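Local coordinates for uroporphyrinogen III cosynthase (HemD) (Helicobacter pylori, PDB 3P9Z), which probably catalyses the cyclization of the linear tetrapyrrole hydroxymethylbilane to the macrocycle uroporphyrinogen III, with loss of water, in porphyrin biosynthesis, at residues L33-F38 and K63-I68; L41-K46 and F50-T55; A70-L73 and T77-T80; V113-L116 and V122-L125. All coordinates share one frame; numbering follows the deposited sequence.

Contact 1 (L33-F38 and K63-I68)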
loop_
_atom_site.group_PDB
_atom_site.type_symbol
_atom_site.label_atom_id
_atom_site.label_comp_id
_atom_site.label_asym_id
_atom_site.label_seq_id
_atom_site.Cartn_x
_atom_site.Cartn_y
_atom_site.Cartn_z
ATOM N N LEU A 33 18.055 -1.133 -13.761
ATOM C CA LEU A 33 17.781 -1.796 -15.036
ATOM C C LEU A 33 17.594 -0.833 -16.227
ATOM O O LEU A 33 17.006 0.256 -16.090
ATOM C CB LEU A 33 16.527 -2.675 -14.879
ATOM N N ASP A 34 18.099 -1.243 -17.387
ATOM C CA ASP A 34 17.806 -0.579 -18.656
ATOM C C ASP A 34 16.389 -0.992 -19.092
ATOM O O ASP A 34 16.128 -2.189 -19.292
ATOM C CB ASP A 34 18.850 -1.007 -19.710
ATOM C CG ASP A 34 18.528 -0.508 -21.120
ATOM O OD1 ASP A 34 17.803 0.499 -21.277
ATOM O OD2 ASP A 34 19.026 -1.125 -22.090
ATOM N N PRO A 35 15.461 -0.017 -19.227
ATOM C CA PRO A 35 14.106 -0.406 -19.632
ATOM C C PRO A 35 13.880 -0.631 -21.154
ATOM O O PRO A 35 12.775 -0.972 -21.539
ATOM C CB PRO A 35 13.224 0.727 -19.089
ATOM C CG PRO A 35 14.138 1.939 -18.982
ATOM C CD PRO A 35 15.581 1.437 -18.975
ATOM N N THR A 36 14.919 -0.468 -21.981
ATOM C CA THR A 36 14.843 -0.670 -23.437
ATOM C C THR A 36 14.124 -1.958 -23.930
ATOM O O THR A 36 13.359 -1.892 -24.873
ATOM C CB THR A 36 16.262 -0.536 -24.095
ATOM O OG1 THR A 36 16.825 0.743 -23.750
ATOM C CG2 THR A 36 16.191 -0.651 -25.624
ATOM N N PRO A 37 14.380 -3.129 -23.298
ATOM C CA PRO A 37 13.698 -4.356 -23.748
ATOM C C PRO A 37 12.182 -4.436 -23.519
ATOM O O PRO A 37 11.553 -5.385 -24.002
ATOM C CB PRO A 37 14.374 -5.460 -22.920
ATOM C CG PRO A 37 15.666 -4.859 -22.460
ATOM C CD PRO A 37 15.384 -3.420 -22.256
ATOM N N PHE A 38 11.598 -3.475 -22.805
ATOM C CA PHE A 38 10.194 -3.616 -22.365
ATOM C C PHE A 38 9.191 -2.737 -23.103
ATOM O O PHE A 38 9.414 -1.527 -23.265
ATOM C CB PHE A 38 10.074 -3.387 -20.845
ATOM C CG PHE A 38 11.026 -4.227 -20.046
ATOM C CD1 PHE A 38 10.717 -5.551 -19.737
ATOM C CD2 PHE A 38 12.242 -3.692 -19.604
ATOM C CE1 PHE A 38 11.616 -6.328 -19.012
ATOM C CE2 PHE A 38 13.149 -4.452 -18.873
ATOM C CZ PHE A 38 12.847 -5.773 -18.583
ATOM N N LYS A 63 11.732 9.701 -18.470
ATOM C CA LYS A 63 11.030 10.004 -19.713
ATOM C C LYS A 63 10.757 8.727 -20.498
ATOM O O LYS A 63 9.624 8.539 -20.966
ATOM C CB LYS A 63 11.794 11.015 -20.589
ATOM C CG LYS A 63 11.916 12.433 -20.007
ATOM C CD LYS A 63 10.570 13.002 -19.498
ATOM C CE LYS A 63 9.520 13.174 -20.611
ATOM N NZ LYS A 63 8.141 12.887 -20.098
HETATM N N MSE A 64 11.769 7.855 -20.631
HETATM C CA MSE A 64 11.610 6.554 -21.287
HETATM C C MSE A 64 10.455 5.771 -20.658
HETATM O O MSE A 64 9.587 5.243 -21.351
HETATM C CB MSE A 64 12.905 5.733 -21.174
HETATM C CG MSE A 64 14.119 6.297 -21.928
HETATM SE SE MSE A 64 15.796 5.457 -21.342
HETATM C CE MSE A 64 17.068 6.578 -22.326
ATOM N N LEU A 65 10.492 5.674 -19.326
ATOM C CA LEU A 65 9.472 4.955 -18.563
ATOM C C LEU A 65 8.068 5.552 -18.739
ATOM O O LEU A 65 7.071 4.812 -18.801
ATOM C CB LEU A 65 9.833 4.907 -17.070
ATOM C CG LEU A 65 10.917 3.930 -16.603
ATOM C CD1 LEU A 65 11.157 4.166 -15.144
ATOM C CD2 LEU A 65 10.560 2.466 -16.830
ATOM N N GLN A 66 7.994 6.878 -18.811
ATOM C CA GLN A 66 6.722 7.555 -19.026
ATOM C C GLN A 66 6.197 7.326 -20.444
ATOM O O GLN A 66 5.031 7.639 -20.739
ATOM C CB GLN A 66 6.842 9.053 -18.734
ATOM C CG GLN A 66 6.670 9.375 -17.254
ATOM C CD GLN A 66 7.183 10.762 -16.871
ATOM O OE1 GLN A 66 8.047 11.339 -17.540
ATOM N NE2 GLN A 66 6.658 11.292 -15.781
ATOM N N ASN A 67 7.061 6.772 -21.295
ATOM C CA ASN A 67 6.736 6.502 -22.691
ATOM C C ASN A 67 6.322 5.050 -22.967
ATOM O O ASN A 67 5.905 4.730 -24.064
ATOM C CB ASN A 67 7.921 6.879 -23.578
ATOM C CG ASN A 67 7.555 6.918 -25.059
ATOM O OD1 ASN A 67 6.611 7.615 -25.471
ATOM N ND2 ASN A 67 8.297 6.165 -25.869
ATOM N N ILE A 68 6.457 4.176 -21.974
ATOM C CA ILE A 68 6.159 2.758 -22.138
ATOM C C ILE A 68 4.752 2.480 -21.611
ATOM O O ILE A 68 4.464 2.772 -20.443
ATOM C CB ILE A 68 7.207 1.860 -21.419
ATOM C CG1 ILE A 68 8.606 2.115 -21.984
ATOM C CG2 ILE A 68 6.811 0.367 -21.511
ATOM C CD1 ILE A 68 9.767 1.583 -21.109
#
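A type I beta turn, Pro35 to Phe38, packs against the C-terminal part of helix 60-66 and the residues that follow it. The turn lies in the loop that leads into strand 40-43. Its own backbone bond runs from Phe38 N to Pro35 O, at 3.0 Å. The side chains that meet are apolar. Pro35 presents CB to two branched side chains at once. Leu65 CD2 reaches it at 3.9 Å, and Ile68 CD1 lies 4.1 Å from the same Pro35 CB. Ile68 also packs against the turn backbone. Its CG1 sits beside the backbone N, anti to the carbonyl carbon (chi1 -60°), and the chain runs on extended to CD1. This lays the side chain alongside two carbonyl oxygens. Ile68 CG2 is 3.7 Å from Phe38 O, and Ile68 CD1 is 4.0 Å from Pro35 O. The Phe38 ring turns the other way, with Pro35 CA in plane at its edge. Just before the turn, Asp34 forms an Asx turn. Its OD1 takes Thr36 N from above the carboxylate plane at 3.1 Å. Thr36 OG1 donates to Asp34 OD1 at 2.7 Å, on the syn side and close to the plane. Leu65 and Ile68 also touch Leu41 of strand 40-43. No hydrogen bond crosses between the two segments. The contact therefore rests on shape and apolar burial, while the hydrogen bonds from Thr36 N and OG1 to Asp34 OD1 and from Phe38 N to Pro35 O all stay within the loop.

Contact 2 (L41-K46 and F50-T55)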
loop_
_atom_site.group_PDB
_atom_site.type_symbol
_atom_site.label_atom_id
_atom_site.label_comp_id
_atom_site.label_asym_id
_atom_site.label_seq_id
_atom_site.Cartn_x
_atom_site.Cartn_y
_atom_site.Cartn_z
ATOM N N LEU A 41 4.708 -1.844 -18.828
ATOM C CA LEU A 41 5.019 -1.780 -17.411
ATOM C C LEU A 41 3.778 -2.203 -16.635
ATOM O O LEU A 41 2.645 -1.996 -17.089
ATOM C CB LEU A 41 5.377 -0.358 -16.997
ATOM C CG LEU A 41 6.430 0.458 -17.763
ATOM C CD1 LEU A 41 6.417 1.866 -17.209
ATOM C CD2 LEU A 41 7.845 -0.152 -17.695
ATOM N N ILE A 42 3.987 -2.771 -15.459
ATOM C CA ILE A 42 2.864 -3.035 -14.583
ATOM C C ILE A 42 3.153 -2.599 -13.148
ATOM O O ILE A 42 4.266 -2.774 -12.642
ATOM C CB ILE A 42 2.345 -4.499 -14.721
ATOM C CG1 ILE A 42 1.063 -4.704 -13.893
ATOM C CG2 ILE A 42 3.435 -5.540 -14.388
ATOM C CD1 ILE A 42 0.287 -5.892 -14.332
ATOM N N PHE A 43 2.136 -1.994 -12.533
ATOM C CA PHE A 43 2.180 -1.483 -11.178
ATOM C C PHE A 43 0.995 -2.052 -10.399
ATOM O O PHE A 43 -0.094 -2.225 -10.962
ATOM C CB PHE A 43 2.044 0.052 -11.186
ATOM C CG PHE A 43 3.152 0.765 -11.920
ATOM C CD1 PHE A 43 3.118 0.900 -13.308
ATOM C CD2 PHE A 43 4.219 1.320 -11.217
ATOM C CE1 PHE A 43 4.144 1.575 -14.004
ATOM C CE2 PHE A 43 5.250 2.010 -11.892
ATOM C CZ PHE A 43 5.214 2.135 -13.281
ATOM N N THR A 44 1.218 -2.350 -9.122
ATOM C CA THR A 44 0.139 -2.733 -8.209
ATOM C C THR A 44 -0.079 -1.651 -7.150
ATOM O O THR A 44 -1.110 -1.633 -6.504
ATOM C CB THR A 44 0.452 -4.039 -7.467
ATOM O OG1 THR A 44 1.705 -3.894 -6.799
ATOM C CG2 THR A 44 0.535 -5.206 -8.415
ATOM N N SER A 45 0.892 -0.758 -6.966
ATOM C CA SER A 45 0.781 0.306 -5.950
ATOM C C SER A 45 1.182 1.681 -6.491
ATOM O O SER A 45 2.100 1.796 -7.305
ATOM C CB SER A 45 1.659 -0.032 -4.740
ATOM O OG SER A 45 1.798 1.093 -3.884
ATOM N N LYS A 46 0.522 2.728 -6.011
ATOM C CA LYS A 46 0.956 4.090 -6.305
ATOM C C LYS A 46 2.375 4.388 -5.773
ATOM O O LYS A 46 3.072 5.287 -6.261
ATOM C CB LYS A 46 -0.060 5.099 -5.767
ATOM C CG LYS A 46 -0.134 5.176 -4.227
ATOM C CD LYS A 46 -1.347 6.015 -3.787
ATOM C CE LYS A 46 -1.498 6.022 -2.274
ATOM N NZ LYS A 46 -2.663 6.863 -1.899
ATOM N N PHE A 50 5.452 6.755 -7.259
ATOM C CA PHE A 50 6.120 7.842 -6.526
ATOM C C PHE A 50 7.621 7.626 -6.391
ATOM O O PHE A 50 8.392 8.572 -6.440
ATOM C CB PHE A 50 5.510 8.020 -5.137
ATOM C CG PHE A 50 4.085 8.448 -5.161
ATOM C CD1 PHE A 50 3.639 9.374 -6.101
ATOM C CD2 PHE A 50 3.180 7.933 -4.232
ATOM C CE1 PHE A 50 2.302 9.783 -6.122
ATOM C CE2 PHE A 50 1.842 8.328 -4.244
ATOM C CZ PHE A 50 1.394 9.247 -5.188
ATOM N N SER A 51 8.015 6.373 -6.207
ATOM C CA SER A 51 9.408 5.992 -6.162
ATOM C C SER A 51 10.119 6.380 -7.454
ATOM O O SER A 51 11.185 6.981 -7.407
ATOM C CB SER A 51 9.545 4.483 -5.926
ATOM O OG SER A 51 10.926 4.111 -5.893
ATOM N N LEU A 52 9.541 6.031 -8.602
ATOM C CA LEU A 52 10.151 6.371 -9.905
ATOM C C LEU A 52 10.293 7.883 -10.088
ATOM O O LEU A 52 11.364 8.372 -10.432
ATOM C CB LEU A 52 9.356 5.757 -11.069
ATOM C CG LEU A 52 9.346 4.232 -11.208
ATOM C CD1 LEU A 52 8.476 3.845 -12.387
ATOM C CD2 LEU A 52 10.762 3.655 -11.366
ATOM N N LEU A 53 9.213 8.609 -9.818
ATOM C CA LEU A 53 9.211 10.069 -9.852
ATOM C C LEU A 53 10.349 10.732 -9.039
ATOM O O LEU A 53 10.966 11.700 -9.501
ATOM C CB LEU A 53 7.844 10.595 -9.389
ATOM C CG LEU A 53 6.677 10.280 -10.332
ATOM C CD1 LEU A 53 5.362 10.688 -9.703
ATOM C CD2 LEU A 53 6.859 10.978 -11.684
ATOM N N GLU A 54 10.625 10.201 -7.849
ATOM C CA GLU A 54 11.648 10.762 -6.969
ATOM C C GLU A 54 13.081 10.363 -7.332
ATOM O O GLU A 54 13.946 11.230 -7.471
ATOM C CB GLU A 54 11.358 10.437 -5.493
ATOM C CG GLU A 54 12.348 11.088 -4.535
ATOM C CD GLU A 54 11.957 10.977 -3.064
ATOM O OE1 GLU A 54 10.832 11.402 -2.703
ATOM O OE2 GLU A 54 12.793 10.479 -2.264
ATOM N N THR A 55 13.343 9.062 -7.469
ATOM C CA THR A 55 14.707 8.582 -7.688
ATOM C C THR A 55 15.215 8.919 -9.093
ATOM O O THR A 55 16.419 8.912 -9.332
ATOM C CB THR A 55 14.831 7.061 -7.511
ATOM O OG1 THR A 55 14.001 6.418 -8.478
ATOM C CG2 THR A 55 14.427 6.618 -6.094
#
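Phe50 and Lys46 meet one helical turn apart, at the start of helix 46-55. The Phe50 side chain can be followed outward. Its CB is 3.8 Å from Lys46 O. CG lies beside the backbone N, anti to the carbonyl carbon (chi1 -64°), which swings the ring back over the preceding turn. Lys46 O then sits over one face of the ring, and Phe50 CD2 comes to 3.3 Å from that oxygen. Farther out, Phe50 CE2 meets the lysine chain, with Lys46 CG at 3.7 Å. Lys46 CB and CD are each 4.0 Å from Phe50 CE2. The same Lys46 O accepts the helical bond from Phe50 N at 3.0 Å, nearly straight at an N-H...O angle of 166°. Lys46 CG lies between its backbone N and carbonyl carbon (chi1 69°), which brings it to Phe50 CE2; the extended chain beyond leads away from the ring. Thr80 of helix 75-83 touches both side chains. These segments are the strand and helix of one beta-alpha unit: the chain leaves parallel strand 40-43 by a short loop into helix 46-55. Ser45 is the N-cap of this helix, and its OG bonds to Asn47 N. The helix packs back on its own strand through Leu52. Leu52 CD1 lies in the plane of the Phe43 ring, at its edge, 3.7 Å from Phe43 CE2 and 3.8 Å from Phe43 CZ. Leu116 of strand 112-118 touches both Phe43 and Leu52. In the sheet, strand 40-43 is hydrogen-bonded to the backbone of Tyr71 in strand 70-72 and of Leu114 and Leu116.

Contact 3 (A70-L73 and T77-T80)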
loop_
_atom_site.group_PDB
_atom_site.type_symbol
_atom_site.label_atom_id
_atom_site.label_comp_id
_atom_site.label_asym_id
_atom_site.label_seq_id
_atom_site.Cartn_x
_atom_site.Cartn_y
_atom_site.Cartn_z
ATOM N N ALA A 70 1.675 1.576 -19.712
ATOM C CA ALA A 70 1.602 1.143 -18.325
ATOM C C ALA A 70 0.222 0.563 -17.984
ATOM O O ALA A 70 -0.818 1.128 -18.362
ATOM C CB ALA A 70 1.921 2.323 -17.391
ATOM N N TYR A 71 0.247 -0.567 -17.281
ATOM C CA TYR A 71 -0.936 -1.282 -16.837
ATOM C C TYR A 71 -0.981 -1.225 -15.319
ATOM O O TYR A 71 0.066 -1.119 -14.653
ATOM C CB TYR A 71 -0.898 -2.731 -17.318
ATOM C CG TYR A 71 -1.001 -2.863 -18.834
ATOM C CD1 TYR A 71 -2.210 -3.197 -19.435
ATOM C CD2 TYR A 71 0.106 -2.640 -19.652
ATOM C CE1 TYR A 71 -2.315 -3.314 -20.801
ATOM C CE2 TYR A 71 0.019 -2.753 -21.026
ATOM C CZ TYR A 71 -1.192 -3.084 -21.590
ATOM O OH TYR A 71 -1.302 -3.181 -22.936
ATOM N N ALA A 72 -2.195 -1.253 -14.772
ATOM C CA ALA A 72 -2.366 -1.233 -13.335
ATOM C C ALA A 72 -3.489 -2.176 -12.941
ATOM O O ALA A 72 -4.361 -2.498 -13.747
ATOM C CB ALA A 72 -2.656 0.177 -12.853
ATOM N N LEU A 73 -3.470 -2.614 -11.699
ATOM C CA LEU A 73 -4.424 -3.612 -11.263
ATOM C C LEU A 73 -5.660 -3.005 -10.615
ATOM O O LEU A 73 -6.697 -3.670 -10.488
ATOM C CB LEU A 73 -3.747 -4.622 -10.342
ATOM C CG LEU A 73 -2.937 -5.687 -11.078
ATOM C CD1 LEU A 73 -2.302 -6.596 -10.076
ATOM C CD2 LEU A 73 -3.817 -6.507 -12.032
ATOM N N THR A 77 -4.402 3.177 -8.777
ATOM C CA THR A 77 -3.054 3.116 -9.333
ATOM C C THR A 77 -3.043 3.649 -10.769
ATOM O O THR A 77 -2.138 4.402 -11.142
ATOM C CB THR A 77 -2.434 1.693 -9.248
ATOM O OG1 THR A 77 -2.422 1.258 -7.886
ATOM C CG2 THR A 77 -1.002 1.699 -9.753
ATOM N N ALA A 78 -4.048 3.266 -11.560
ATOM C CA ALA A 78 -4.224 3.812 -12.918
ATOM C C ALA A 78 -4.360 5.337 -12.909
ATOM O O ALA A 78 -3.704 6.022 -13.683
ATOM C CB ALA A 78 -5.415 3.148 -13.642
ATOM N N LYS A 79 -5.183 5.874 -12.010
ATOM C CA LYS A 79 -5.310 7.331 -11.887
ATOM C C LYS A 79 -3.983 8.007 -11.494
ATOM O O LYS A 79 -3.623 9.050 -12.042
ATOM C CB LYS A 79 -6.428 7.704 -10.915
ATOM C CG LYS A 79 -6.619 9.225 -10.713
ATOM C CD LYS A 79 -6.046 9.696 -9.370
ATOM C CE LYS A 79 -6.530 11.110 -8.990
ATOM N NZ LYS A 79 -7.970 11.344 -9.314
ATOM N N THR A 80 -3.260 7.404 -10.559
ATOM C CA THR A 80 -1.949 7.942 -10.161
ATOM C C THR A 80 -0.961 8.000 -11.335
ATOM O O THR A 80 -0.256 8.995 -11.515
ATOM C CB THR A 80 -1.344 7.143 -8.984
ATOM O OG1 THR A 80 -2.222 7.258 -7.858
ATOM C CG2 THR A 80 0.032 7.687 -8.592
#
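Thr77 has CG2 anti to its own backbone nitrogen, with OG1 beside that nitrogen (chi1 -57°). The two branches therefore part company. The methyl faces strand 70-72, while the hydroxyl stays near the start of the helix. Thr77 CG2 comes to 3.8 Å from Ala72 CB, and Thr77 CB lies 3.9 Å from Ala72 CB. Ala72 CB points at the helix and is the strand atom on which the contact turns. Its nearest neighbour is a backbone atom, Ala78 N, at 3.6 Å. The Ala78 methyl adds a third touch, with CB 4.1 Å from Ala72 CB. The small side chains let the backbones come near each other, and the CA atoms of Ala72 and Ala78 are 5.4 Å apart. This is a beta-alpha unit with a short connection. Strand 70-72 is the outermost strand at one end of the sheet within this chain, and helix 75-83 turns back to pack on it. Tyr71 points away from the helix. Its ring lies against Leu107 and Leu108 of helix 105-108, so the two sides of this strand are covered by different helices. The polar branch of Thr77 is held at the helix start by a hydrogen bond between its OG1 and Ser74 OG. Thr77 OG1 also makes a weak bond with Thr44 O, beyond the end of strand 40-43. Phe43 of that strand touches the Thr77 side chain as well.

Contact 4 (V113-L116 and V122-L125); sequences VLYL and VSSL. With MLI (malonate ion), chain B.
A malonate ion, probably from the crystallisation liquor, sits between the end of Tyr115 and a run of backbone N-H groups in residues 122-125. The site lies at the C-terminal end of parallel strand 112-118, where the loop leads into helix 125-131. This is the usual place for binding sites in folds built from beta-alpha units. Both carboxylates of the ion are gripped. O6 takes Val122 N at 2.9 Å and a weak bond from Ser124 N. O9 accepts from Ser123 N at 2.7 Å with an angle of 162°. Ser123 OG donates to O9 too, though its 2.5 Å is unusually short and doubtful as a length. O7 lies in plane at the edge of the Tyr115 ring. It receives Tyr115 OH at 2.8 Å and, from the first residue of the helix, Leu125 N at 3.2 Å. The N-H groups at the helix start would be expected to favour a negative charge here. Thr44 OG1 also bonds to the ion and to Tyr115 OH, which helps to fix the phenol. Hydroxymethylbilane carries carboxylate side chains, so such groups could bind in a comparable way. The side chains of Tyr115 and Leu125 also meet directly. Tyr115 extends with CG anti to its backbone N (chi1 177°). Leu125 CD2 sits over one ring face in a CH-pi contact, 3.8 Å from the Tyr115 ring centroid and 16° off its normal.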
loop_
_atom_site.group_PDB
_atom_site.type_symbol
_atom_site.label_atom_id
_atom_site.label_comp_id
_atom_site.label_asym_id
_atom_site.label_seq_id
_atom_site.Cartn_x
_atom_site.Cartn_y
_atom_site.Cartn_z
ATOM N N VAL A 113 7.218 -7.440 -20.223
ATOM C CA VAL A 113 6.653 -6.679 -19.110
ATOM C C VAL A 113 7.669 -6.415 -17.981
ATOM O O VAL A 113 8.435 -7.304 -17.571
ATOM C CB VAL A 113 5.420 -7.411 -18.508
ATOM C CG1 VAL A 113 4.792 -6.581 -17.377
ATOM C CG2 VAL A 113 4.382 -7.739 -19.587
ATOM N N LEU A 114 7.676 -5.183 -17.497
ATOM C CA LEU A 114 8.490 -4.818 -16.361
ATOM C C LEU A 114 7.556 -4.487 -15.217
ATOM O O LEU A 114 6.762 -3.543 -15.302
ATOM C CB LEU A 114 9.366 -3.609 -16.676
ATOM C CG LEU A 114 10.260 -3.104 -15.530
ATOM C CD1 LEU A 114 11.226 -4.207 -14.984
ATOM C CD2 LEU A 114 11.046 -1.916 -16.022
ATOM N N TYR A 115 7.649 -5.284 -14.164
ATOM C CA TYR A 115 6.853 -5.086 -12.957
ATOM C C TYR A 115 7.634 -4.254 -11.938
ATOM O O TYR A 115 8.631 -4.709 -11.397
ATOM C CB TYR A 115 6.488 -6.455 -12.373
ATOM C CG TYR A 115 5.726 -6.433 -11.072
ATOM C CD1 TYR A 115 4.817 -5.411 -10.771
ATOM C CD2 TYR A 115 5.870 -7.478 -10.161
ATOM C CE1 TYR A 115 4.096 -5.416 -9.566
ATOM C CE2 TYR A 115 5.153 -7.501 -8.961
ATOM C CZ TYR A 115 4.271 -6.476 -8.668
ATOM O OH TYR A 115 3.575 -6.513 -7.472
ATOM N N LEU A 116 7.167 -3.039 -11.671
ATOM C CA LEU A 116 7.817 -2.180 -10.671
ATOM C C LEU A 116 7.132 -2.421 -9.334
ATOM O O LEU A 116 5.942 -2.111 -9.158
ATOM C CB LEU A 116 7.800 -0.703 -11.117
ATOM C CG LEU A 116 8.486 -0.678 -12.510
ATOM C CD1 LEU A 116 7.908 0.300 -13.505
ATOM C CD2 LEU A 116 10.015 -0.579 -12.488
ATOM N N VAL A 122 3.404 -9.351 -1.083
ATOM C CA VAL A 122 2.029 -9.068 -0.696
ATOM C C VAL A 122 1.044 -9.873 -1.559
ATOM O O VAL A 122 0.498 -10.872 -1.101
ATOM C CB VAL A 122 1.712 -7.550 -0.716
ATOM C CG1 VAL A 122 0.238 -7.288 -0.350
ATOM C CG2 VAL A 122 2.635 -6.796 0.247
ATOM N N SER A 123 0.842 -9.455 -2.807
ATOM C CA SER A 123 -0.063 -10.154 -3.725
ATOM C C SER A 123 0.595 -11.316 -4.491
ATOM O O SER A 123 -0.098 -12.104 -5.144
ATOM C CB SER A 123 -0.641 -9.153 -4.719
ATOM O OG SER A 123 0.392 -8.652 -5.568
ATOM N N SER A 124 1.923 -11.425 -4.387
ATOM C CA SER A 124 2.739 -12.265 -5.291
ATOM C C SER A 124 2.217 -12.314 -6.736
ATOM O O SER A 124 1.938 -13.385 -7.292
ATOM C CB SER A 124 3.023 -13.667 -4.713
ATOM O OG SER A 124 1.878 -14.230 -4.098
ATOM N N LEU A 125 2.104 -11.135 -7.342
ATOM C CA LEU A 125 1.714 -11.030 -8.742
ATOM C C LEU A 125 2.724 -11.755 -9.641
ATOM O O LEU A 125 2.369 -12.196 -10.726
ATOM C CB LEU A 125 1.534 -9.559 -9.159
ATOM C CG LEU A 125 1.267 -9.231 -10.635
ATOM C CD1 LEU A 125 -0.149 -9.561 -11.034
ATOM C CD2 LEU A 125 1.565 -7.770 -10.933
HETATM C C1 MLI B . 4.094 -7.233 -4.090
HETATM C C2 MLI B . 3.941 -8.640 -4.635
HETATM C C3 MLI B . 2.762 -6.510 -4.138
HETATM O O6 MLI B . 4.072 -9.607 -3.851
HETATM O O7 MLI B . 3.694 -8.791 -5.856
HETATM O O8 MLI B . 2.761 -5.274 -4.315
HETATM O O9 MLI B . 1.703 -7.154 -3.995
#

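All four contacts lie in the half of the chain that holds strands 70-72, 40-43 and 112-118, which strand 135-146 joins to the other half. Contact 2 is nested within the loop closed by contact 1; contact 3, then contact 4, follow. Contacts 2 and 3 are the nearest pair, with centres about 10 Å apart. Contact 1 is about 16 Å from contacts 3 and 4 by centres. Strand 40-43 is hydrogen-bonded to strands 70-72 and 112-118, so contacts 2, 3 and 4 share one sheet. Contact 1 packs beside it through Leu41. Contacts 3 and 4 meet through Leu73 and Leu125. The malonate lies at the C-terminal ends of these strands, consistent with a binding region there.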